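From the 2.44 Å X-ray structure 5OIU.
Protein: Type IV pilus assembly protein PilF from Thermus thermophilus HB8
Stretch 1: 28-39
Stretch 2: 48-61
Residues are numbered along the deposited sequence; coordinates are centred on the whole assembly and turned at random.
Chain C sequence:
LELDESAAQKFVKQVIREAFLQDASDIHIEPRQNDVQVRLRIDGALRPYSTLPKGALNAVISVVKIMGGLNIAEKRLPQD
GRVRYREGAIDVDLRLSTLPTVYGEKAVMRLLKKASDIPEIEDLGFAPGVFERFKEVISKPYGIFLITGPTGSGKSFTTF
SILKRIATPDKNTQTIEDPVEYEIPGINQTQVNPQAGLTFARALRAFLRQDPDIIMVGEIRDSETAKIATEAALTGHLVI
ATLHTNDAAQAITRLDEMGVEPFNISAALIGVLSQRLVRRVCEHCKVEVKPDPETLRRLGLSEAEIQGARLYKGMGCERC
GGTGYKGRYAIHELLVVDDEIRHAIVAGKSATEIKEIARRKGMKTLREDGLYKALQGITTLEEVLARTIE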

# COMPACT_ATOMS: atom_id res chain seq x y z
N HIS C 28 31.50 -2.99 33.24
CA HIS C 28 31.30 -1.65 32.68
C HIS C 28 32.65 -1.02 32.34
O HIS C 28 33.50 -0.87 33.22
CB HIS C 28 30.58 -0.72 33.65
CG HIS C 28 29.20 -1.18 34.00
ND1 HIS C 28 28.09 -0.39 33.81
CD2 HIS C 28 28.77 -2.33 34.57
CE1 HIS C 28 27.02 -1.04 34.23
NE2 HIS C 28 27.40 -2.22 34.70
N ILE C 29 32.81 -0.60 31.08
CA ILE C 29 34.01 0.08 30.60
C ILE C 29 33.59 1.50 30.22
O ILE C 29 33.10 1.74 29.10
CB ILE C 29 34.66 -0.67 29.44
CG1 ILE C 29 35.02 -2.08 29.91
CG2 ILE C 29 35.92 0.06 28.96
CD1 ILE C 29 35.90 -2.88 28.96
N GLU C 30 33.78 2.45 31.14
CA GLU C 30 33.28 3.81 31.00
C GLU C 30 34.39 4.79 30.67
O GLU C 30 35.24 5.06 31.53
CB GLU C 30 32.57 4.27 32.27
CG GLU C 30 31.74 3.23 33.01
CD GLU C 30 30.79 3.87 34.02
OE1 GLU C 30 29.67 3.35 34.22
OE2 GLU C 30 31.17 4.91 34.62
N PRO C 31 34.38 5.42 29.50
CA PRO C 31 35.23 6.61 29.31
C PRO C 31 34.74 7.76 30.19
O PRO C 31 33.54 8.02 30.27
CB PRO C 31 35.07 6.92 27.82
CG PRO C 31 33.70 6.44 27.51
CD PRO C 31 33.45 5.22 28.38
N ARG C 32 35.67 8.40 30.88
CA ARG C 32 35.40 9.59 31.70
C ARG C 32 36.19 10.77 31.13
O ARG C 32 36.74 10.70 30.02
CB ARG C 32 35.72 9.31 33.17
CG ARG C 32 34.61 8.55 33.91
CD ARG C 32 35.04 8.01 35.29
NE ARG C 32 34.08 7.01 35.80
CZ ARG C 32 34.21 6.36 36.96
NH1 ARG C 32 33.29 5.46 37.32
NH2 ARG C 32 35.25 6.60 37.75
N GLN C 33 36.26 11.86 31.88
CA GLN C 33 36.89 13.07 31.35
C GLN C 33 38.39 12.88 31.16
O GLN C 33 38.94 13.23 30.11
CB GLN C 33 36.62 14.25 32.27
CG GLN C 33 37.00 15.60 31.71
CD GLN C 33 36.57 16.71 32.65
OE1 GLN C 33 36.79 16.62 33.86
NE2 GLN C 33 35.93 17.74 32.10
N ASN C 34 39.07 12.29 32.15
CA ASN C 34 40.52 12.15 32.12
C ASN C 34 41.02 10.71 32.15
O ASN C 34 42.24 10.50 32.05
CB ASN C 34 41.12 12.94 33.28
CG ASN C 34 40.81 14.41 33.14
OD1 ASN C 34 40.12 15.00 33.98
ND2 ASN C 34 41.25 14.99 32.03
N ASP C 35 40.14 9.71 32.24
CA ASP C 35 40.53 8.31 32.23
C ASP C 35 39.36 7.46 31.74
O ASP C 35 38.26 7.96 31.48
CB ASP C 35 41.00 7.87 33.62
CG ASP C 35 39.92 8.03 34.67
OD1 ASP C 35 39.06 8.93 34.52
OD2 ASP C 35 39.93 7.25 35.65
N VAL C 36 39.61 6.16 31.61
CA VAL C 36 38.55 5.18 31.44
C VAL C 36 38.53 4.34 32.72
O VAL C 36 39.56 3.79 33.13
CB VAL C 36 38.77 4.29 30.21
CG1 VAL C 36 37.71 3.26 30.15
CG2 VAL C 36 38.75 5.13 28.95
N GLN C 37 37.37 4.26 33.35
CA GLN C 37 37.19 3.45 34.54
C GLN C 37 36.50 2.15 34.15
O GLN C 37 35.60 2.13 33.31
CB GLN C 37 36.38 4.19 35.60
CG GLN C 37 35.76 3.27 36.67
CD GLN C 37 36.57 3.19 37.96
OE1 GLN C 37 36.57 4.12 38.77
NE2 GLN C 37 37.26 2.06 38.17
N VAL C 38 36.98 1.05 34.74
CA VAL C 38 36.37 -0.27 34.60
C VAL C 38 35.72 -0.61 35.92
O VAL C 38 36.36 -0.53 36.97
CB VAL C 38 37.43 -1.31 34.19
CG1 VAL C 38 36.84 -2.72 34.14
CG2 VAL C 38 38.03 -0.93 32.87
N ARG C 39 34.44 -0.97 35.88
CA ARG C 39 33.71 -1.36 37.07
C ARG C 39 33.13 -2.75 36.86
O ARG C 39 32.81 -3.14 35.73
CB ARG C 39 32.60 -0.36 37.41
CG ARG C 39 33.06 1.09 37.65
CD ARG C 39 32.00 2.12 37.17
NE ARG C 39 31.01 2.45 38.21
CZ ARG C 39 29.91 3.18 38.00
NH1 ARG C 39 29.65 3.67 36.80
NH2 ARG C 39 29.08 3.42 39.01
N PRO C 48 34.82 -0.42 41.84
CA PRO C 48 35.91 -0.04 40.92
C PRO C 48 36.95 -1.15 40.83
O PRO C 48 37.56 -1.53 41.83
CB PRO C 48 36.48 1.23 41.56
CG PRO C 48 36.22 1.01 43.07
CD PRO C 48 34.93 0.24 43.15
N TYR C 49 37.13 -1.68 39.62
CA TYR C 49 38.13 -2.69 39.32
C TYR C 49 39.49 -2.08 38.99
O TYR C 49 40.50 -2.41 39.63
CB TYR C 49 37.67 -3.56 38.14
CG TYR C 49 38.70 -4.57 37.68
CD1 TYR C 49 39.11 -5.60 38.52
CD2 TYR C 49 39.27 -4.51 36.41
CE1 TYR C 49 40.03 -6.54 38.12
CE2 TYR C 49 40.21 -5.46 36.00
CZ TYR C 49 40.58 -6.46 36.87
OH TYR C 49 41.52 -7.41 36.51
N SER C 50 39.53 -1.19 38.00
CA SER C 50 40.76 -0.67 37.41
C SER C 50 40.44 0.58 36.60
O SER C 50 39.28 0.84 36.26
CB SER C 50 41.44 -1.73 36.54
OG SER C 50 42.18 -1.15 35.49
N THR C 51 41.47 1.38 36.31
CA THR C 51 41.36 2.52 35.41
C THR C 51 42.39 2.39 34.30
O THR C 51 43.44 1.77 34.45
CB THR C 51 41.58 3.87 36.10
OG1 THR C 51 42.98 4.05 36.31
CG2 THR C 51 40.83 3.98 37.41
N LEU C 52 42.07 3.03 33.18
CA LEU C 52 42.81 2.99 31.94
C LEU C 52 42.98 4.41 31.42
O LEU C 52 42.07 5.24 31.59
CB LEU C 52 42.07 2.16 30.89
CG LEU C 52 42.67 0.83 30.48
CD1 LEU C 52 42.79 -0.10 31.68
CD2 LEU C 52 41.81 0.22 29.38
N PRO C 53 44.12 4.73 30.81
CA PRO C 53 44.27 6.05 30.19
C PRO C 53 43.39 6.17 28.96
O PRO C 53 43.21 5.20 28.21
CB PRO C 53 45.76 6.12 29.84
CG PRO C 53 46.17 4.70 29.74
CD PRO C 53 45.36 3.95 30.74
N LYS C 54 42.84 7.36 28.74
CA LYS C 54 41.83 7.55 27.71
C LYS C 54 42.31 7.18 26.32
O LYS C 54 41.49 6.86 25.45
CB LYS C 54 41.33 9.00 27.73
CG LYS C 54 40.02 9.19 27.00
CD LYS C 54 39.15 10.21 27.71
CE LYS C 54 38.00 10.64 26.81
NZ LYS C 54 37.79 12.11 26.96
N GLY C 55 43.62 7.20 26.06
CA GLY C 55 44.11 6.71 24.78
C GLY C 55 43.86 5.23 24.54
O GLY C 55 43.81 4.80 23.38
N ALA C 56 43.69 4.44 25.60
CA ALA C 56 43.47 3.01 25.45
C ALA C 56 42.07 2.66 24.97
O ALA C 56 41.85 1.52 24.54
CB ALA C 56 43.73 2.30 26.79
N LEU C 57 41.14 3.63 25.00
CA LEU C 57 39.71 3.34 24.89
C LEU C 57 39.38 2.67 23.56
O LEU C 57 38.73 1.62 23.54
CB LEU C 57 38.89 4.61 25.06
CG LEU C 57 37.38 4.44 24.82
CD1 LEU C 57 36.77 3.66 25.97
CD2 LEU C 57 36.68 5.77 24.66
N ASN C 58 39.78 3.28 22.44
CA ASN C 58 39.36 2.73 21.16
C ASN C 58 39.92 1.33 20.93
O ASN C 58 39.21 0.44 20.44
CB ASN C 58 39.76 3.69 20.04
CG ASN C 58 38.89 4.94 20.02
OD1 ASN C 58 37.66 4.86 19.88
ND2 ASN C 58 39.51 6.10 20.19
N ALA C 59 41.18 1.09 21.33
CA ALA C 59 41.74 -0.26 21.24
C ALA C 59 40.92 -1.27 22.03
O ALA C 59 40.57 -2.34 21.53
CB ALA C 59 43.18 -0.25 21.73
N VAL C 60 40.61 -0.94 23.29
CA VAL C 60 39.80 -1.83 24.12
C VAL C 60 38.43 -2.05 23.50
O VAL C 60 37.97 -3.20 23.36
CB VAL C 60 39.70 -1.25 25.55
CG1 VAL C 60 38.49 -1.81 26.29
CG2 VAL C 60 40.95 -1.56 26.32
N ILE C 61 37.77 -0.96 23.08
CA ILE C 61 36.46 -1.06 22.43
C ILE C 61 36.56 -1.86 21.14
O ILE C 61 35.59 -2.50 20.72
CB ILE C 61 35.89 0.36 22.22
CG1 ILE C 61 35.40 0.92 23.54
CG2 ILE C 61 34.73 0.38 21.21
CD1 ILE C 61 34.08 0.35 23.98

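What sets the frame on which the side chains pack? Strands 36-39 and 48-52 run antiparallel, their axes approaching to 4.5 Å. Val36 and Leu52 form a hydrogen-bonded pair, Val36 N to Leu52 O and Leu52 N to Val36 O both measuring 2.6 Å. Two residues along, Val38 N donates to Ser50 O at 2.8 Å. The carbonyl of Val36 also receives a CA-H...O contact, with Thr51 CA 3.2 Å from Val36 O, as expected at the narrow, non-hydrogen-bonded pair Gln37 and Thr51, whose CA atoms are 4.4 Å apart.

Where does the regular pattern break? Between Val38 and Arg39 the register slips by one residue, and Tyr49 is the extra residue of a beta bulge. Its phi/psi of -86/-56 leaves Tyr49 N and Ser50 N on the same side, and Val38 O accepts from both: Tyr49 N at 3.0 Å, and Ser50 N through a weak bond at 3.4 Å. Beyond the bulge, Arg39 pairs with Pro48. The CA-to-CB bond of Tyr49 points toward the first stretch but the end of the side chain leads away; near its base, Val38 CG1 meets Tyr49 CD2 at 3.8 Å, oblique to the ring.

Which bumps fill the hollow between sheet and helix? Val36 lies on the same face as Val38, Ser50 and Leu52, and it has the largest area covered by the other stretch. Its CB rests 4.0 Å from Leu52 CB, while its CG2 reaches Leu57 CD1 at 3.9 Å and Lys54 CA at 4.1 Å. Val36 thus sits in a pocket walled by the strand, the turn after it and the helix. The tip of Leu57 rests across Val36 and Pro31, which lie side by side (Val36 CG2 to Pro31 CB 4.2 Å): Leu57 CD2 and CD1 lie 3.7 and 4.1 Å from Pro31 CB. Farther along the helix, Val60 CG1 touches Ile29 CD1 at 3.9 Å, extending this packing along strand 28-31 to Ile29.

What occupies the other face and the open end? Gln37 bends at chi2 (98°), bringing its amide back over the strands: Gln37 NE2 donates a hydrogen bond to Val38 O at 3.0 Å, lies 3.0 Å from Ser50 O and packs 3.6 Å from Pro48 CB. At the turn, the long side chain of Lys54 lies against backbone carbonyls, with Lys54 CD 3.4 Å from Arg32 O and Lys54 NZ 3.5 Å from Gln33 O. The CA-to-CB bond of Asp35 points away overall, yet Asp35 CB still comes within 3.5 Å of Leu52 O.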